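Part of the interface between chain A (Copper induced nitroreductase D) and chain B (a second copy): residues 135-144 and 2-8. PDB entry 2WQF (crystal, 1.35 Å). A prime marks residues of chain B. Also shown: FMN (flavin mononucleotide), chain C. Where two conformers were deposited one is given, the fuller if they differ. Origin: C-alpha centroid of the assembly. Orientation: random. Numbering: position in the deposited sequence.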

# COMPACT_ATOMS: atom_id res chain seq x y z
N VAL A 135 -5.87 -0.59 0.95
CA VAL A 135 -6.35 0.74 0.55
C VAL A 135 -7.07 0.68 -0.78
O VAL A 135 -8.00 1.44 -1.01
CB VAL A 135 -5.27 1.87 0.56
CG1 VAL A 135 -4.66 1.98 1.93
CG2 VAL A 135 -4.18 1.62 -0.51
N ASN A 136 -6.65 -0.23 -1.67
CA ASN A 136 -7.35 -0.35 -2.93
C ASN A 136 -8.79 -0.83 -2.70
O ASN A 136 -9.73 -0.35 -3.34
CB ASN A 136 -6.59 -1.22 -3.97
CG ASN A 136 -5.51 -0.44 -4.69
OD1 ASN A 136 -5.50 0.79 -4.66
ND2 ASN A 136 -4.57 -1.16 -5.31
N VAL A 137 -8.96 -1.81 -1.81
CA VAL A 137 -10.28 -2.29 -1.46
C VAL A 137 -11.10 -1.18 -0.79
O VAL A 137 -12.25 -0.93 -1.13
CB VAL A 137 -10.21 -3.54 -0.56
CG1 VAL A 137 -11.57 -3.86 0.04
CG2 VAL A 137 -9.69 -4.74 -1.35
N TRP A 138 -10.47 -0.49 0.13
CA TRP A 138 -11.10 0.58 0.89
C TRP A 138 -11.64 1.65 -0.07
O TRP A 138 -12.78 2.12 0.06
CB TRP A 138 -10.05 1.16 1.84
CG TRP A 138 -10.50 2.03 2.97
CD1 TRP A 138 -11.71 2.61 3.15
CD2 TRP A 138 -9.67 2.46 4.06
NE1 TRP A 138 -11.71 3.35 4.34
CE2 TRP A 138 -10.46 3.26 4.90
CE3 TRP A 138 -8.34 2.21 4.43
CZ2 TRP A 138 -9.96 3.83 6.06
CZ3 TRP A 138 -7.85 2.78 5.58
CH2 TRP A 138 -8.66 3.58 6.39
N THR A 139 -10.80 2.06 -1.01
CA THR A 139 -11.18 3.08 -1.95
C THR A 139 -12.26 2.58 -2.91
O THR A 139 -13.19 3.32 -3.25
CB THR A 139 -9.94 3.59 -2.75
OG1 THR A 139 -8.94 4.03 -1.83
CG2 THR A 139 -10.34 4.72 -3.66
N ALA A 140 -12.16 1.32 -3.33
CA ALA A 140 -13.18 0.75 -4.20
C ALA A 140 -14.57 0.74 -3.51
O ALA A 140 -15.60 1.03 -4.12
CB ALA A 140 -12.78 -0.66 -4.67
N LEU A 141 -14.57 0.40 -2.23
CA LEU A 141 -15.80 0.42 -1.43
C LEU A 141 -16.36 1.85 -1.34
O LEU A 141 -17.57 2.06 -1.46
CB LEU A 141 -15.54 -0.15 -0.05
CG LEU A 141 -15.27 -1.65 0.05
CD1 LEU A 141 -14.84 -2.02 1.46
CD2 LEU A 141 -16.47 -2.45 -0.37
N ALA A 142 -15.48 2.83 -1.15
CA ALA A 142 -15.93 4.22 -1.07
C ALA A 142 -16.59 4.63 -2.38
O ALA A 142 -17.55 5.40 -2.38
CB ALA A 142 -14.77 5.15 -0.72
N GLU A 143 -16.09 4.11 -3.50
CA GLU A 143 -16.69 4.44 -4.79
C GLU A 143 -18.11 3.86 -4.93
O GLU A 143 -18.93 4.42 -5.67
CB GLU A 143 -15.78 4.02 -5.95
CG GLU A 143 -14.54 4.89 -6.06
CD GLU A 143 -14.85 6.30 -6.58
OE1 GLU A 143 -14.98 6.48 -7.82
OE2 GLU A 143 -14.95 7.22 -5.73
N LEU A 144 -18.39 2.77 -4.23
CA LEU A 144 -19.76 2.23 -4.18
C LEU A 144 -20.66 3.00 -3.22
O LEU A 144 -21.84 2.70 -3.09
CB LEU A 144 -19.73 0.75 -3.76
CG LEU A 144 -19.01 -0.21 -4.68
CD1 LEU A 144 -19.05 -1.59 -4.07
CD2 LEU A 144 -19.65 -0.19 -6.03
N1 FMN C . -7.63 3.55 12.12
C2 FMN C . -8.22 2.88 13.29
O2 FMN C . -9.27 3.27 13.75
N3 FMN C . -7.49 1.81 13.91
C4 FMN C . -6.27 1.36 13.44
O4 FMN C . -5.75 0.40 13.94
C4A FMN C . -5.67 2.04 12.29
N5 FMN C . -4.52 1.73 11.80
C5A FMN C . -4.17 2.20 10.42
C6 FMN C . -3.02 1.55 9.70
C7 FMN C . -2.71 1.87 8.46
C7M FMN C . -1.52 1.20 7.80
C8 FMN C . -3.54 2.91 7.75
C8M FMN C . -3.24 3.25 6.30
C9 FMN C . -4.55 3.53 8.37
C9A FMN C . -4.90 3.16 9.79
N10 FMN C . -5.95 3.80 10.52
C10 FMN C . -6.45 3.16 11.66
C1' FMN C . -6.73 4.88 9.93
C2' FMN C . -5.91 6.16 9.87
O2' FMN C . -5.81 6.71 11.16
C3' FMN C . -6.59 7.11 8.88
O3' FMN C . -6.45 6.48 7.62
C4' FMN C . -5.89 8.48 8.85
O4' FMN C . -6.12 9.17 10.07
C5' FMN C . -6.37 9.34 7.68
O5' FMN C . -7.77 9.51 7.78
P FMN C . -8.74 9.00 6.56
O1P FMN C . -8.27 9.59 5.29
O2P FMN C . -8.67 7.43 6.52
O3P FMN C . -10.19 9.50 6.96
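Chain B 2-8: SFIKSLE

Helices that meet across a dimer interface often rely on one large side chain set between the ridges of its partner, and the amino-terminal segment of chain B in this nitroreductase illustrates the principle. Residues 3′ to 8′ begin a helix that runs nearly antiparallel to helix 135-143 of chain A, with 150° between their N-to-C directions and axes 10.5 Å apart at closest approach. No direct hydrogen bond joins the two stretches; the direct contacts are packing, and one water bridges them.

Ser2′ precedes the contact and touches nothing in 135-144, but its carbonyl accepts the backbone N-H of Ser6′ in the first turn. Phe3′ then supplies most of the area buried on its side. With chi1 in the t rotamer, its ring enters a hollow formed by Asn136, Thr139, Ala140 and Glu143, residues spaced so that they line one side of the helix. The methyl CG2 of Thr139 lies over one ring face, 3.7 Å from the centroid of the Phe3′ ring, in a CH-pi contact, while Asn136 O approaches the ring edge, 3.4 Å from Phe3′ CE2. Ala140 packs against the ring as well, its CB 3.8 Å from Phe3′ CD2, and Glu143 CG reaches Phe3′ CB at 3.8 Å. A water extends the join: it accepts from Phe3′ N (2.9 Å) and donates to Glu143 OE1 (2.7 Å).

Ile4′ points sideways, yet its end comes nearer, bringing CD1 to 4.1 Å from Ala140 CB. Lys5′ and Ser6′ turn out of reach. One helical turn beyond Phe3′, Leu7′ again points toward chain A and places CD2 3.6 Å from Asn136 OD1; the antiparallel course thus pairs Phe3′ with Ala140 and Leu7′ with Asn136. Glu8′ is exposed and makes no contact here.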

# COMPACT_ATOMS: atom_id res chain seq x y z
N SER B 2 -14.09 3.97 -14.33
CA SER B 2 -14.27 3.65 -12.93
C SER B 2 -12.90 3.60 -12.17
O SER B 2 -11.80 3.58 -12.77
CB SER B 2 -14.96 2.27 -12.83
OG SER B 2 -14.07 1.23 -13.27
N PHE B 3 -12.98 3.48 -10.87
CA PHE B 3 -11.80 3.25 -10.03
C PHE B 3 -11.14 1.91 -10.38
O PHE B 3 -9.92 1.82 -10.49
CB PHE B 3 -12.20 3.27 -8.54
CG PHE B 3 -11.04 3.02 -7.62
CD1 PHE B 3 -10.03 3.95 -7.48
CD2 PHE B 3 -10.95 1.84 -6.92
CE1 PHE B 3 -8.96 3.71 -6.67
CE2 PHE B 3 -9.87 1.59 -6.11
CZ PHE B 3 -8.88 2.53 -5.98
N ILE B 4 -11.94 0.87 -10.55
CA ILE B 4 -11.38 -0.45 -10.86
C ILE B 4 -10.64 -0.40 -12.20
O ILE B 4 -9.56 -0.95 -12.35
CB ILE B 4 -12.45 -1.53 -10.88
CG1 ILE B 4 -13.02 -1.76 -9.47
CG2 ILE B 4 -11.90 -2.82 -11.45
CD1 ILE B 4 -12.00 -2.17 -8.43
N LYS B 5 -11.22 0.29 -13.17
CA LYS B 5 -10.57 0.50 -14.45
C LYS B 5 -9.24 1.23 -14.30
O LYS B 5 -8.25 0.89 -14.94
CB LYS B 5 -11.50 1.29 -15.37
CG LYS B 5 -12.78 0.58 -15.73
CD LYS B 5 -12.57 -0.64 -16.58
CE LYS B 5 -13.93 -1.30 -16.83
NZ LYS B 5 -14.82 -0.41 -17.63
N SER B 6 -9.18 2.22 -13.40
CA SER B 6 -7.93 2.93 -13.15
C SER B 6 -6.89 1.96 -12.60
O SER B 6 -5.73 1.99 -13.00
CB SER B 6 -8.12 4.10 -12.16
OG SER B 6 -8.99 5.08 -12.72
N LEU B 7 -7.32 1.08 -11.69
CA LEU B 7 -6.40 0.09 -11.13
C LEU B 7 -5.89 -0.84 -12.22
O LEU B 7 -4.70 -1.15 -12.27
CB LEU B 7 -7.06 -0.75 -10.03
CG LEU B 7 -7.46 -0.01 -8.74
CD1 LEU B 7 -7.97 -1.05 -7.75
CD2 LEU B 7 -6.33 0.80 -8.14
N GLU B 8 -6.80 -1.32 -13.06
CA GLU B 8 -6.44 -2.24 -14.13
C GLU B 8 -5.47 -1.60 -15.12
O GLU B 8 -4.61 -2.29 -15.67
CB GLU B 8 -7.71 -2.76 -14.82
CG GLU B 8 -7.45 -3.91 -15.77
CD GLU B 8 -8.73 -4.57 -16.24
OE1 GLU B 8 -9.83 -4.08 -15.87
OE2 GLU B 8 -8.62 -5.57 -16.98
O HOH W 1 -15.39 4.43 -9.50